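Local coordinates for muconate cycloisomerase (Azorhizobium caulinodans, PDB 3MY9), which belongs to the enolase superfamily, pairing an N-terminal capping domain with a C-terminal TIM-barrel-like domain that binds magnesium, at residues Ser6-Ile11 and Pro77-Ala82; Phe140-Pro145 and Thr163-Lys168; Asp193-Phe198 and Arg218-Glu223. All coordinates share one frame; numbering follows the deposited sequence.

The three contacts follow one another along the chain; none nests in or crosses another. Contact 1 comes first. It returns the turn after helix 64-79 to the start of strand 8-21, closing a long loop that holds strands 35-44 and 49-54. This ties the start of strand 8-21 to the end of helix 64-79 in the N-terminal domain. Contacts 2 and 3 lie in the barrel sheet, on the far side of the chain's centre, and their centres are about 44 and 45 Å from that of contact 1. Each closes a short beta-alpha-beta loop, through helix 147-157 in contact 2 and helix 207-215 in contact 3. They touch where strands 164-168 and 193-197 run as neighbours, and Lys166 of contact 2 reaches Asp197 and Glu223 of contact 3.

Contact 1 of 3, residues Ser6-Ile11 and Pro77-Ala82; sequences SVVERI and PLILGA
Val8 is tied through its backbone to a type II turn, Ile79-Ala82, by two hydrogen bonds. Val8 N gives to Ala82 O at 3.1 Å, nearly straight at 165°. Gly81 N gives to Val8 O, also at 3.1 Å. The turn begins at Ile79, the last residue of helix 64-79. It is closed by Ala82 N bonding to Ile79 O, and Gly81 takes the positive phi (91°) expected at its third position. Val8 directs its CB at the turn, 3.4 Å from Ile79 O. Val8 CG1 is anti to the backbone N (chi1 168°) and meets Ile79 CG2 at 3.9 Å. Ile79 CG2 also touches Ile11 CG2, at 4.0 Å, and the two isoleucines cross at about a right angle. Leu80 reaches back to the strand with CD2, which lies 3.6 Å from Glu9 O and near Arg10 CA. Opposite Thr43 of strand 35-44, Glu9 and Arg10 make a classic beta bulge. Strand 35-44 pairs antiparallel with strand 8-21, and its Val42 touches Val8 and Ile11. Helix 102-120 covers the apolar patch with Leu112 on Val8 and Val108 on Ile79, while Met94 of helix 87-97 packs on Ile79.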
ATOM      1  N   SER A   6       5.965 -50.132 -15.951  1.00 72.02           N
ATOM      2  CA  SER A   6       6.463 -51.047 -14.937  1.00 72.55           C
ATOM      3  C   SER A   6       6.389 -50.451 -13.544  1.00 71.59           C
ATOM      4  O   SER A   6       6.305 -49.228 -13.370  1.00 70.29           O
ATOM      5  CB  SER A   6       7.907 -51.475 -15.244  1.00 73.04           C
ATOM      6  OG  SER A   6       8.331 -52.508 -14.368  1.00 73.34           O
ATOM      7  N   VAL A   7       6.428 -51.334 -12.555  1.00 72.15           N
ATOM      8  CA  VAL A   7       6.299 -50.946 -11.164  1.00 71.97           C
ATOM      9  C   VAL A   7       7.580 -51.209 -10.390  1.00 72.35           C
ATOM     10  O   VAL A   7       8.387 -52.050 -10.781  1.00 73.07           O
ATOM     11  CB  VAL A   7       5.140 -51.702 -10.497  1.00 73.99           C
ATOM     12  CG1 VAL A   7       3.806 -51.197 -11.041  1.00 73.10           C
ATOM     13  CG2 VAL A   7       5.297 -53.208 -10.696  1.00 75.05           C
ATOM     14  N   VAL A   8       7.768 -50.471  -9.301  1.00 71.86           N
ATOM     15  CA  VAL A   8       8.835 -50.756  -8.358  1.00 72.89           C
ATOM     16  C   VAL A   8       8.575 -52.112  -7.697  1.00 76.51           C
ATOM     17  O   VAL A   8       7.452 -52.396  -7.260  1.00 76.85           O
ATOM     18  CB  VAL A   8       8.917 -49.703  -7.257  1.00 72.10           C
ATOM     19  CG1 VAL A   8       9.835 -50.177  -6.141  1.00 72.93           C
ATOM     20  CG2 VAL A   8       9.388 -48.342  -7.828  1.00 68.84           C
ATOM     21  N   GLU A   9       9.624 -52.931  -7.619  1.00 78.93           N
ATOM     22  CA  GLU A   9       9.537 -54.279  -7.048  1.00 82.63           C
ATOM     23  C   GLU A   9      10.273 -54.414  -5.708  1.00 84.51           C
ATOM     24  O   GLU A   9       9.803 -55.135  -4.826  1.00 87.25           O
ATOM     25  CB  GLU A   9      10.062 -55.312  -8.045  1.00 83.64           C
ATOM     26  CG  GLU A   9       9.613 -56.743  -7.748  1.00 88.12           C
ATOM     27  CD  GLU A   9      10.110 -57.723  -8.788  1.00 91.59           C
ATOM     28  OE1 GLU A   9      11.122 -57.406  -9.454  1.00 94.10           O
ATOM     29  OE2 GLU A   9       9.498 -58.800  -8.951  1.00 93.87           O
ATOM     30  N   ARG A  10      11.421 -53.759  -5.556  1.00 83.99           N
ATOM     31  CA  ARG A  10      12.121 -53.737  -4.266  1.00 85.99           C
ATOM     32  C   ARG A  10      13.086 -52.581  -4.144  1.00 84.36           C
ATOM     33  O   ARG A  10      13.524 -52.014  -5.144  1.00 82.18           O
ATOM     34  CB  ARG A  10      12.898 -55.032  -4.040  1.00 89.15           C
ATOM     35  CG  ARG A  10      13.995 -55.305  -5.056  1.00 89.95           C
ATOM     36  CD  ARG A  10      14.792 -56.544  -4.670  1.00 94.93           C
ATOM     37  NE  ARG A  10      15.710 -56.963  -5.728  1.00 97.17           N
ATOM     38  CZ  ARG A  10      15.360 -57.630  -6.832  1.00 99.19           C
ATOM     39  NH1 ARG A  10      14.095 -57.964  -7.066  1.00 99.50           N
ATOM     40  NH2 ARG A  10      16.292 -57.961  -7.722  1.00100.64           N
ATOM     41  N   ILE A  11      13.424 -52.245  -2.907  1.00 85.47           N
ATOM     42  CA  ILE A  11      14.482 -51.286  -2.647  1.00 84.84           C
ATOM     43  C   ILE A  11      15.523 -51.862  -1.692  1.00 87.64           C
ATOM     44  O   ILE A  11      15.268 -52.842  -0.983  1.00 90.48           O
ATOM     45  CB  ILE A  11      13.939 -49.946  -2.093  1.00 82.97           C
ATOM     46  CG1 ILE A  11      13.325 -50.119  -0.702  1.00 84.75           C
ATOM     47  CG2 ILE A  11      12.922 -49.344  -3.065  1.00 81.29           C
ATOM     48  CD1 ILE A  11      12.817 -48.826  -0.105  1.00 83.21           C
ATOM     49  N   PRO A  77       6.408 -48.281   2.038  1.00 86.73           N
ATOM     50  CA  PRO A  77       5.121 -48.779   1.530  1.00 87.17           C
ATOM     51  C   PRO A  77       4.479 -47.920   0.429  1.00 84.28           C
ATOM     52  O   PRO A  77       3.529 -48.369  -0.220  1.00 84.40           O
ATOM     53  CB  PRO A  77       4.219 -48.791   2.776  1.00 89.73           C
ATOM     54  CG  PRO A  77       5.085 -48.401   3.934  1.00 90.58           C
ATOM     55  CD  PRO A  77       6.281 -47.729   3.398  1.00 88.10           C
ATOM     56  N   LEU A  78       4.970 -46.694   0.253  1.00 81.54           N
ATOM     57  CA  LEU A  78       4.547 -45.844  -0.851  1.00 78.89           C
ATOM     58  C   LEU A  78       5.337 -46.198  -2.117  1.00 77.16           C
ATOM     59  O   LEU A  78       4.742 -46.301  -3.198  1.00 76.35           O
ATOM     60  CB  LEU A  78       4.717 -44.363  -0.492  1.00 77.29           C
ATOM     61  CG  LEU A  78       4.034 -43.912   0.811  1.00 79.34           C
ATOM     62  CD1 LEU A  78       4.094 -42.401   0.979  1.00 77.44           C
ATOM     63  CD2 LEU A  78       2.574 -44.400   0.884  1.00 81.67           C
ATOM     64  N   ILE A  79       6.657 -46.406  -1.978  1.00 76.37           N
ATOM     65  CA  ILE A  79       7.525 -46.759  -3.126  1.00 74.51           C
ATOM     66  C   ILE A  79       7.103 -48.098  -3.729  1.00 75.04           C
ATOM     67  O   ILE A  79       6.961 -48.228  -4.948  1.00 73.46           O
ATOM     68  CB  ILE A  79       9.053 -46.911  -2.774  1.00 74.69           C
ATOM     69  CG1 ILE A  79       9.557 -45.848  -1.800  1.00 74.68           C
ATOM     70  CG2 ILE A  79       9.896 -46.855  -4.038  1.00 72.35           C
ATOM     71  CD1 ILE A  79       9.176 -44.461  -2.160  1.00 72.97           C
ATOM     72  N   LEU A  80       6.926 -49.092  -2.862  1.00 76.94           N
ATOM     73  CA  LEU A  80       6.704 -50.468  -3.302  1.00 77.87           C
ATOM     74  C   LEU A  80       5.375 -50.612  -4.047  1.00 76.78           C
ATOM     75  O   LEU A  80       4.331 -50.235  -3.527  1.00 77.37           O
ATOM     76  CB  LEU A  80       6.763 -51.435  -2.110  1.00 81.20           C
ATOM     77  CG  LEU A  80       8.147 -51.811  -1.563  1.00 82.91           C
ATOM     78  CD1 LEU A  80       7.990 -52.781  -0.382  1.00 86.30           C
ATOM     79  CD2 LEU A  80       9.026 -52.434  -2.657  1.00 82.34           C
ATOM     80  N   GLY A  81       5.429 -51.151  -5.265  1.00 75.00           N
ATOM     81  CA  GLY A  81       4.252 -51.248  -6.126  1.00 74.05           C
ATOM     82  C   GLY A  81       4.035 -50.050  -7.057  1.00 70.66           C
ATOM     83  O   GLY A  81       3.437 -50.197  -8.129  1.00 69.90           O
ATOM     84  N   ALA A  82       4.543 -48.877  -6.669  1.00 68.12           N
ATOM     85  CA  ALA A  82       4.275 -47.618  -7.381  1.00 64.95           C
ATOM     86  C   ALA A  82       4.636 -47.668  -8.875  1.00 63.08           C
ATOM     87  O   ALA A  82       5.670 -48.221  -9.245  1.00 62.21           O
ATOM     88  CB  ALA A  82       5.008 -46.486  -6.709  1.00 63.50           C
TER

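Contact 2 of 3, residues Phe140-Pro145 and Thr163-Lys168; sequences FSIADP and TVFKMK
Phe140 brings its CD1 within 4.0 Å of Phe165 CD1, and the two side chains cross obliquely. CG of Phe140 is anti to its backbone N (chi1 -175°) and beside its carbonyl carbon, on the side where Ile142 follows. Ile142 lies on the same face of the sheet and touches both rings. Its CG1 is 4.0 Å from Phe165 CD1, and its CD1 sits at the edge of the Phe140 ring, in plane. Its other branch, CG2, meets Met167 CG at 4.2 Å. Helices cover this apolar face: Met157 of helix 147-157 packs on Phe140, and Ile180 and Leu181 of helix 174-188 pack on Met167.

The backbones form a regular parallel ladder. Phe140 N gives to Val164 O, Lys166 N to Phe140 O, Ile142 N to Lys166 O (2.9 Å), and Lys168 N to Ile142 O. Past the end of strand 135-142, Ala143 CB still touches Lys168 CD, at 4.2 Å.

Ser141 and Lys166 face the other way. Lys166 NZ makes salt bridges with Glu326, Glu223 and Asp197, and the side chain is about 5 Å from the magnesium ion. Lys166-Met167-Lys168 matches the Lys-X-Lys motif of the muconate lactonizing enzyme family. The two parallel strands with helix 147-157 between them form a beta-alpha-beta unit of the enolase-type barrel.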
ATOM      1  N   PHE A 140      34.569 -21.084  -8.513  1.00 47.48           N
ATOM      2  CA  PHE A 140      35.711 -21.379  -7.684  1.00 49.93           C
ATOM      3  C   PHE A 140      35.738 -20.477  -6.444  1.00 50.00           C
ATOM      4  O   PHE A 140      35.729 -19.251  -6.551  1.00 48.93           O
ATOM      5  CB  PHE A 140      36.979 -21.215  -8.486  1.00 51.49           C
ATOM      6  CG  PHE A 140      38.188 -21.620  -7.746  1.00 55.50           C
ATOM      7  CD1 PHE A 140      38.892 -20.697  -6.978  1.00 58.21           C
ATOM      8  CD2 PHE A 140      38.636 -22.930  -7.802  1.00 60.87           C
ATOM      9  CE1 PHE A 140      40.019 -21.077  -6.261  1.00 60.80           C
ATOM     10  CE2 PHE A 140      39.781 -23.312  -7.103  1.00 64.51           C
ATOM     11  CZ  PHE A 140      40.470 -22.383  -6.332  1.00 64.07           C
ATOM     12  N   SER A 141      35.767 -21.089  -5.266  1.00 51.37           N
ATOM     13  CA  SER A 141      35.690 -20.345  -4.028  1.00 52.26           C
ATOM     14  C   SER A 141      37.032 -19.684  -3.694  1.00 53.40           C
ATOM     15  O   SER A 141      38.064 -20.325  -3.716  1.00 55.06           O
ATOM     16  CB  SER A 141      35.279 -21.283  -2.894  1.00 53.47           C
ATOM     17  OG  SER A 141      35.184 -20.578  -1.659  1.00 57.09           O
ATOM     18  N   ILE A 142      37.004 -18.387  -3.417  1.00 52.98           N
ATOM     19  CA  ILE A 142      38.188 -17.643  -2.959  1.00 54.00           C
ATOM     20  C   ILE A 142      37.979 -17.382  -1.467  1.00 54.52           C
ATOM     21  O   ILE A 142      37.191 -16.507  -1.089  1.00 53.04           O
ATOM     22  CB  ILE A 142      38.354 -16.296  -3.734  1.00 53.19           C
ATOM     23  CG1 ILE A 142      38.647 -16.576  -5.211  1.00 53.26           C
ATOM     24  CG2 ILE A 142      39.445 -15.389  -3.089  1.00 51.79           C
ATOM     25  CD1 ILE A 142      40.010 -17.248  -5.490  1.00 54.62           C
ATOM     26  N   ALA A 143      38.649 -18.170  -0.635  1.00 56.71           N
ATOM     27  CA  ALA A 143      38.421 -18.141   0.806  1.00 57.84           C
ATOM     28  C   ALA A 143      39.677 -18.384   1.634  1.00 60.71           C
ATOM     29  O   ALA A 143      39.578 -18.634   2.828  1.00 62.22           O
ATOM     30  CB  ALA A 143      37.370 -19.185   1.167  1.00 57.63           C
ATOM     31  N   ASP A 144      40.845 -18.333   1.003  1.00 62.40           N
ATOM     32  CA  ASP A 144      42.111 -18.598   1.687  1.00 65.19           C
ATOM     33  C   ASP A 144      42.479 -17.390   2.536  1.00 65.70           C
ATOM     34  O   ASP A 144      42.463 -16.265   2.027  1.00 64.72           O
ATOM     35  CB  ASP A 144      43.219 -18.863   0.668  1.00 66.43           C
ATOM     36  CG  ASP A 144      44.432 -19.569   1.281  1.00 69.68           C
ATOM     37  OD1 ASP A 144      44.858 -19.195   2.394  1.00 70.88           O
ATOM     38  OD2 ASP A 144      44.965 -20.492   0.635  1.00 70.01           O
ATOM     39  N   PRO A 145      42.791 -17.603   3.835  1.00 67.75           N
ATOM     40  CA  PRO A 145      43.315 -16.520   4.663  1.00 67.99           C
ATOM     41  C   PRO A 145      44.544 -15.873   4.034  1.00 68.60           C
ATOM     42  O   PRO A 145      44.772 -14.683   4.211  1.00 67.68           O
ATOM     43  CB  PRO A 145      43.697 -17.226   5.975  1.00 70.81           C
ATOM     44  CG  PRO A 145      42.826 -18.407   6.045  1.00 70.80           C
ATOM     45  CD  PRO A 145      42.564 -18.833   4.620  1.00 69.63           C
ATOM     46  N   THR A 163      36.163 -18.552 -15.261  1.00 52.60           N
ATOM     47  CA  THR A 163      35.785 -17.171 -15.153  1.00 50.82           C
ATOM     48  C   THR A 163      35.043 -16.869 -13.851  1.00 48.74           C
ATOM     49  O   THR A 163      35.114 -15.746 -13.350  1.00 47.21           O
ATOM     50  CB  THR A 163      34.934 -16.743 -16.353  1.00 50.78           C
ATOM     51  OG1 THR A 163      33.786 -17.589 -16.447  1.00 48.51           O
ATOM     52  CG2 THR A 163      35.755 -16.822 -17.652  1.00 53.70           C
ATOM     53  N   VAL A 164      34.327 -17.855 -13.315  1.00 47.45           N
ATOM     54  CA  VAL A 164      33.480 -17.616 -12.163  1.00 45.17           C
ATOM     55  C   VAL A 164      34.204 -17.817 -10.840  1.00 44.91           C
ATOM     56  O   VAL A 164      34.655 -18.918 -10.558  1.00 46.45           O
ATOM     57  CB  VAL A 164      32.256 -18.527 -12.169  1.00 44.24           C
ATOM     58  CG1 VAL A 164      31.355 -18.195 -10.936  1.00 40.53           C
ATOM     59  CG2 VAL A 164      31.476 -18.359 -13.454  1.00 44.13           C
ATOM     60  N   PHE A 165      34.261 -16.761 -10.032  1.00 42.76           N
ATOM     61  CA  PHE A 165      34.869 -16.787  -8.721  1.00 42.72           C
ATOM     62  C   PHE A 165      33.927 -16.241  -7.662  1.00 42.23           C
ATOM     63  O   PHE A 165      33.233 -15.244  -7.893  1.00 40.72           O
ATOM     64  CB  PHE A 165      36.141 -15.964  -8.751  1.00 44.26           C
ATOM     65  CG  PHE A 165      37.191 -16.557  -9.628  1.00 45.88           C
ATOM     66  CD1 PHE A 165      38.131 -17.436  -9.101  1.00 48.06           C
ATOM     67  CD2 PHE A 165      37.185 -16.310 -10.995  1.00 46.78           C
ATOM     68  CE1 PHE A 165      39.078 -18.046  -9.925  1.00 50.40           C
ATOM     69  CE2 PHE A 165      38.137 -16.911 -11.838  1.00 47.95           C
ATOM     70  CZ  PHE A 165      39.076 -17.784 -11.295  1.00 50.57           C
ATOM     71  N   LYS A 166      33.869 -16.901  -6.511  1.00 42.63           N
ATOM     72  CA  LYS A 166      33.093 -16.363  -5.400  1.00 42.02           C
ATOM     73  C   LYS A 166      33.956 -16.065  -4.174  1.00 42.26           C
ATOM     74  O   LYS A 166      34.540 -16.964  -3.612  1.00 43.46           O
ATOM     75  CB  LYS A 166      31.979 -17.312  -5.010  1.00 41.48           C
ATOM     76  CG  LYS A 166      30.963 -16.628  -4.101  1.00 43.55           C
ATOM     77  CD  LYS A 166      30.201 -17.686  -3.299  1.00 47.82           C
ATOM     78  CE  LYS A 166      28.846 -17.917  -3.804  1.00 47.25           C
ATOM     79  NZ  LYS A 166      28.307 -19.040  -2.948  1.00 50.06           N
ATOM     80  N   MET A 167      34.016 -14.798  -3.751  1.00 41.44           N
ATOM     81  CA  MET A 167      34.869 -14.403  -2.628  1.00 42.39           C
ATOM     82  C   MET A 167      33.998 -14.460  -1.375  1.00 41.38           C
ATOM     83  O   MET A 167      32.927 -13.867  -1.335  1.00 38.01           O
ATOM     84  CB  MET A 167      35.460 -12.981  -2.834  1.00 41.92           C
ATOM     85  CG  MET A 167      36.645 -12.562  -1.873  1.00 45.25           C
ATOM     86  SD  MET A 167      36.956 -10.751  -1.924  1.00 40.54           S
ATOM     87  CE  MET A 167      37.905 -10.573  -0.415  1.00 47.76           C
ATOM     88  N   LYS A 168      34.468 -15.189  -0.368  1.00 42.31           N
ATOM     89  CA  LYS A 168      33.906 -15.116   0.949  1.00 43.99           C
ATOM     90  C   LYS A 168      34.276 -13.761   1.572  1.00 43.93           C
ATOM     91  O   LYS A 168      35.439 -13.357   1.603  1.00 44.60           O
ATOM     92  CB  LYS A 168      34.442 -16.268   1.778  1.00 46.89           C
ATOM     93  CG  LYS A 168      33.697 -16.577   3.036  1.00 50.77           C
ATOM     94  CD  LYS A 168      34.240 -17.911   3.616  1.00 57.34           C
ATOM     95  CE  LYS A 168      34.167 -17.984   5.136  1.00 60.69           C
ATOM     96  NZ  LYS A 168      35.381 -18.660   5.753  1.00 63.79           N
TER

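Contact 3 of 3, residues Asp193-Phe198 and Arg218-Glu223; sequences DLRLDF and RPTFIE. With MG (magnesium ion), chain C.
Thr220 OG1 donates a hydrogen bond to Asp193 OD1 at 2.6 Å, from above the carboxylate plane. Arg195 NE reaches Asp193 OD1 from the opposite face at 2.8 Å, and Arg195 NH2 bonds to Asp193 OD2. This side-on grip is a salt bridge that holds the carboxylate against Thr220. Water 1 links Thr220 OG1 to Leu194 N.

Backbone bonds join the segments in parallel. Thr220 N gives to Leu194 O, Leu196 N to Phe221 O, and Glu223 N to Leu196 O. A weak one runs from Phe198 N to Glu223 O.

Ring and apolar contacts flank the backbone bonds. Arg195 CG stands over the Phe221 ring, 3.6 Å from its centroid, in a CH-pi contact. The chain bends at CD (chi2 103°), and Arg195 NH1 lies 3.6 Å from Phe221 CE2, the two planes 48° apart. Leu196 CG packs on Pro219 CB at 3.9 Å. Ile222 CG2 meets the edge of the Phe198 ring at CD2, 3.8 Å away.

At the metal end, Glu223 OE2 binds magnesium at 2.2 Å, together with Asp248 and four waters. Asp197 OD1 accepts from one of these waters. Asp197 OD1 and Glu223 OE1, both acceptors, lie 3.5 Å apart and share Lys166 NZ.

Strand 193-197 lies between strands 164-168 and 222-223. Val214 of helix 207-215 covers Leu196 and Ile222, and Phe205 of a second subunit packs on Thr220 and Phe221.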
ATOM      1  N   ASP A 193      34.064 -13.154 -13.613  1.00 45.54           N
ATOM      2  CA  ASP A 193      32.728 -13.041 -13.160  1.00 43.88           C
ATOM      3  C   ASP A 193      32.824 -13.245 -11.644  1.00 42.87           C
ATOM      4  O   ASP A 193      32.814 -14.375 -11.172  1.00 43.68           O
ATOM      5  CB  ASP A 193      31.871 -14.119 -13.856  1.00 44.05           C
ATOM      6  CG  ASP A 193      30.430 -14.176 -13.351  1.00 43.60           C
ATOM      7  OD1 ASP A 193      30.088 -13.495 -12.365  1.00 44.44           O
ATOM      8  OD2 ASP A 193      29.623 -14.927 -13.943  1.00 43.51           O
ATOM      9  N   LEU A 194      32.909 -12.137 -10.898  1.00 40.27           N
ATOM     10  CA  LEU A 194      33.221 -12.165  -9.490  1.00 39.78           C
ATOM     11  C   LEU A 194      31.962 -12.021  -8.650  1.00 38.23           C
ATOM     12  O   LEU A 194      31.233 -11.049  -8.815  1.00 37.91           O
ATOM     13  CB  LEU A 194      34.169 -11.007  -9.148  1.00 39.86           C
ATOM     14  CG  LEU A 194      34.586 -10.828  -7.685  1.00 39.97           C
ATOM     15  CD1 LEU A 194      35.276 -12.069  -7.159  1.00 38.37           C
ATOM     16  CD2 LEU A 194      35.519  -9.617  -7.525  1.00 39.91           C
ATOM     17  N   ARG A 195      31.739 -12.965  -7.738  1.00 37.45           N
ATOM     18  CA  ARG A 195      30.613 -12.929  -6.823  1.00 36.90           C
ATOM     19  C   ARG A 195      31.136 -12.818  -5.403  1.00 37.01           C
ATOM     20  O   ARG A 195      32.254 -13.262  -5.118  1.00 38.56           O
ATOM     21  CB  ARG A 195      29.784 -14.211  -6.959  1.00 36.58           C
ATOM     22  CG  ARG A 195      29.087 -14.353  -8.311  1.00 36.71           C
ATOM     23  CD  ARG A 195      29.816 -15.342  -9.214  1.00 37.89           C
ATOM     24  NE  ARG A 195      29.191 -15.428 -10.518  1.00 37.09           N
ATOM     25  CZ  ARG A 195      28.354 -16.388 -10.880  1.00 37.76           C
ATOM     26  NH1 ARG A 195      28.013 -17.358 -10.054  1.00 39.82           N
ATOM     27  NH2 ARG A 195      27.856 -16.371 -12.085  1.00 39.64           N
ATOM     28  N   LEU A 196      30.358 -12.210  -4.511  1.00 35.51           N
ATOM     29  CA  LEU A 196      30.742 -12.110  -3.092  1.00 35.91           C
ATOM     30  C   LEU A 196      29.708 -12.841  -2.250  1.00 35.81           C
ATOM     31  O   LEU A 196      28.524 -12.807  -2.555  1.00 35.99           O
ATOM     32  CB  LEU A 196      30.796 -10.657  -2.611  1.00 34.80           C
ATOM     33  CG  LEU A 196      31.569  -9.660  -3.486  1.00 35.73           C
ATOM     34  CD1 LEU A 196      31.555  -8.232  -2.861  1.00 28.96           C
ATOM     35  CD2 LEU A 196      32.997 -10.116  -3.649  1.00 32.47           C
ATOM     36  N   ASP A 197      30.144 -13.443  -1.160  1.00 36.51           N
ATOM     37  CA  ASP A 197      29.242 -14.141  -0.267  1.00 37.67           C
ATOM     38  C   ASP A 197      29.537 -13.767   1.174  1.00 38.18           C
ATOM     39  O   ASP A 197      30.605 -14.059   1.655  1.00 38.16           O
ATOM     40  CB  ASP A 197      29.445 -15.641  -0.455  1.00 39.09           C
ATOM     41  CG  ASP A 197      28.384 -16.481   0.229  1.00 42.00           C
ATOM     42  OD1 ASP A 197      28.342 -17.684  -0.095  1.00 44.45           O
ATOM     43  OD2 ASP A 197      27.566 -15.944   1.024  1.00 44.47           O
ATOM     44  N   PHE A 198      28.589 -13.138   1.867  1.00 38.70           N
ATOM     45  CA  PHE A 198      28.815 -12.789   3.285  1.00 40.58           C
ATOM     46  C   PHE A 198      28.412 -13.905   4.269  1.00 42.08           C
ATOM     47  O   PHE A 198      28.563 -13.766   5.457  1.00 43.24           O
ATOM     48  CB  PHE A 198      28.075 -11.497   3.636  1.00 39.50           C
ATOM     49  CG  PHE A 198      28.735 -10.256   3.108  1.00 37.26           C
ATOM     50  CD1 PHE A 198      29.678  -9.599   3.865  1.00 36.23           C
ATOM     51  CD2 PHE A 198      28.408  -9.755   1.852  1.00 35.19           C
ATOM     52  CE1 PHE A 198      30.293  -8.440   3.387  1.00 37.92           C
ATOM     53  CE2 PHE A 198      29.028  -8.609   1.362  1.00 35.11           C
ATOM     54  CZ  PHE A 198      29.978  -7.956   2.133  1.00 34.95           C
ATOM     55  N   ARG A 218      31.340  -3.741  -8.530  1.00 36.35           N
ATOM     56  CA  ARG A 218      30.389  -4.329  -9.481  1.00 37.27           C
ATOM     57  C   ARG A 218      30.385  -5.830  -9.484  1.00 36.69           C
ATOM     58  O   ARG A 218      30.443  -6.438 -10.530  1.00 36.10           O
ATOM     59  CB  ARG A 218      30.650  -3.823 -10.914  1.00 38.39           C
ATOM     60  CG  ARG A 218      30.622  -2.310 -10.991  1.00 41.56           C
ATOM     61  CD  ARG A 218      30.615  -1.795 -12.424  1.00 43.83           C
ATOM     62  NE  ARG A 218      30.464  -0.336 -12.414  1.00 47.64           N
ATOM     63  CZ  ARG A 218      29.893   0.387 -13.382  1.00 47.19           C
ATOM     64  NH1 ARG A 218      29.394  -0.180 -14.465  1.00 43.67           N
ATOM     65  NH2 ARG A 218      29.811   1.702 -13.245  1.00 49.98           N
ATOM     66  N   PRO A 219      30.306  -6.454  -8.314  1.00 37.27           N
ATOM     67  CA  PRO A 219      30.235  -7.919  -8.372  1.00 37.02           C
ATOM     68  C   PRO A 219      28.979  -8.369  -9.134  1.00 35.94           C
ATOM     69  O   PRO A 219      28.004  -7.630  -9.216  1.00 35.47           O
ATOM     70  CB  PRO A 219      30.157  -8.313  -6.911  1.00 37.27           C
ATOM     71  CG  PRO A 219      29.645  -7.127  -6.210  1.00 36.11           C
ATOM     72  CD  PRO A 219      30.155  -5.950  -6.948  1.00 37.17           C
ATOM     73  N   THR A 220      29.013  -9.558  -9.719  1.00 36.07           N
ATOM     74  CA  THR A 220      27.846 -10.095 -10.432  1.00 35.41           C
ATOM     75  C   THR A 220      26.678 -10.255  -9.492  1.00 33.11           C
ATOM     76  O   THR A 220      25.567  -9.973  -9.866  1.00 33.49           O
ATOM     77  CB  THR A 220      28.206 -11.410 -11.140  1.00 36.21           C
ATOM     78  OG1 THR A 220      29.189 -11.093 -12.111  1.00 38.70           O
ATOM     79  CG2 THR A 220      26.980 -12.084 -11.828  1.00 33.81           C
ATOM     80  N   PHE A 221      26.921 -10.701  -8.269  1.00 32.36           N
ATOM     81  CA  PHE A 221      25.883 -10.649  -7.242  1.00 31.17           C
ATOM     82  C   PHE A 221      26.506 -10.707  -5.872  1.00 31.59           C
ATOM     83  O   PHE A 221      27.665 -11.078  -5.724  1.00 31.76           O
ATOM     84  CB  PHE A 221      24.793 -11.744  -7.422  1.00 30.69           C
ATOM     85  CG  PHE A 221      25.285 -13.209  -7.300  1.00 31.61           C
ATOM     86  CD1 PHE A 221      25.740 -13.729  -6.085  1.00 30.96           C
ATOM     87  CD2 PHE A 221      25.180 -14.081  -8.388  1.00 31.24           C
ATOM     88  CE1 PHE A 221      26.143 -15.068  -5.971  1.00 35.56           C
ATOM     89  CE2 PHE A 221      25.583 -15.426  -8.289  1.00 34.55           C
ATOM     90  CZ  PHE A 221      26.080 -15.927  -7.092  1.00 34.29           C
ATOM     91  N   ILE A 222      25.724 -10.344  -4.871  1.00 31.19           N
ATOM     92  CA  ILE A 222      26.119 -10.471  -3.465  1.00 32.01           C
ATOM     93  C   ILE A 222      25.141 -11.445  -2.807  1.00 32.19           C
ATOM     94  O   ILE A 222      23.926 -11.254  -2.884  1.00 31.12           O
ATOM     95  CB  ILE A 222      26.063  -9.126  -2.766  1.00 32.50           C
ATOM     96  CG1 ILE A 222      27.096  -8.159  -3.393  1.00 32.46           C
ATOM     97  CG2 ILE A 222      26.301  -9.296  -1.275  1.00 32.87           C
ATOM     98  CD1 ILE A 222      26.940  -6.735  -2.932  1.00 34.72           C
ATOM     99  N   GLU A 223      25.662 -12.522  -2.228  1.00 33.04           N
ATOM    100  CA  GLU A 223      24.803 -13.578  -1.671  1.00 33.31           C
ATOM    101  C   GLU A 223      24.445 -13.378  -0.205  1.00 33.38           C
ATOM    102  O   GLU A 223      25.325 -13.200   0.644  1.00 33.41           O
ATOM    103  CB  GLU A 223      25.443 -14.964  -1.888  1.00 33.90           C
ATOM    104  CG  GLU A 223      24.705 -16.125  -1.225  1.00 36.68           C
ATOM    105  CD  GLU A 223      25.164 -17.503  -1.739  1.00 43.02           C
ATOM    106  OE1 GLU A 223      26.006 -17.581  -2.663  1.00 47.15           O
ATOM    107  OE2 GLU A 223      24.699 -18.515  -1.196  1.00 45.31           O
TER
HETATM  108 MG    MG C 378      24.743 -19.588   0.710  1.00 50.23          MG
HETATM  109  O   HOH W   1      31.729  -9.554 -12.129  1.00 23.49           O
HETATM  110  O   HOH W   2      26.588 -18.992   1.383  1.00 24.74           O
HETATM  111  O   HOH W   3      24.592 -20.705   2.419  1.00 25.58           O
HETATM  112  O   HOH W   4      24.017 -18.038   1.996  1.00 26.41           O
HETATM  113  O   HOH W   5      25.741 -21.436  -0.145  1.00 28.19           O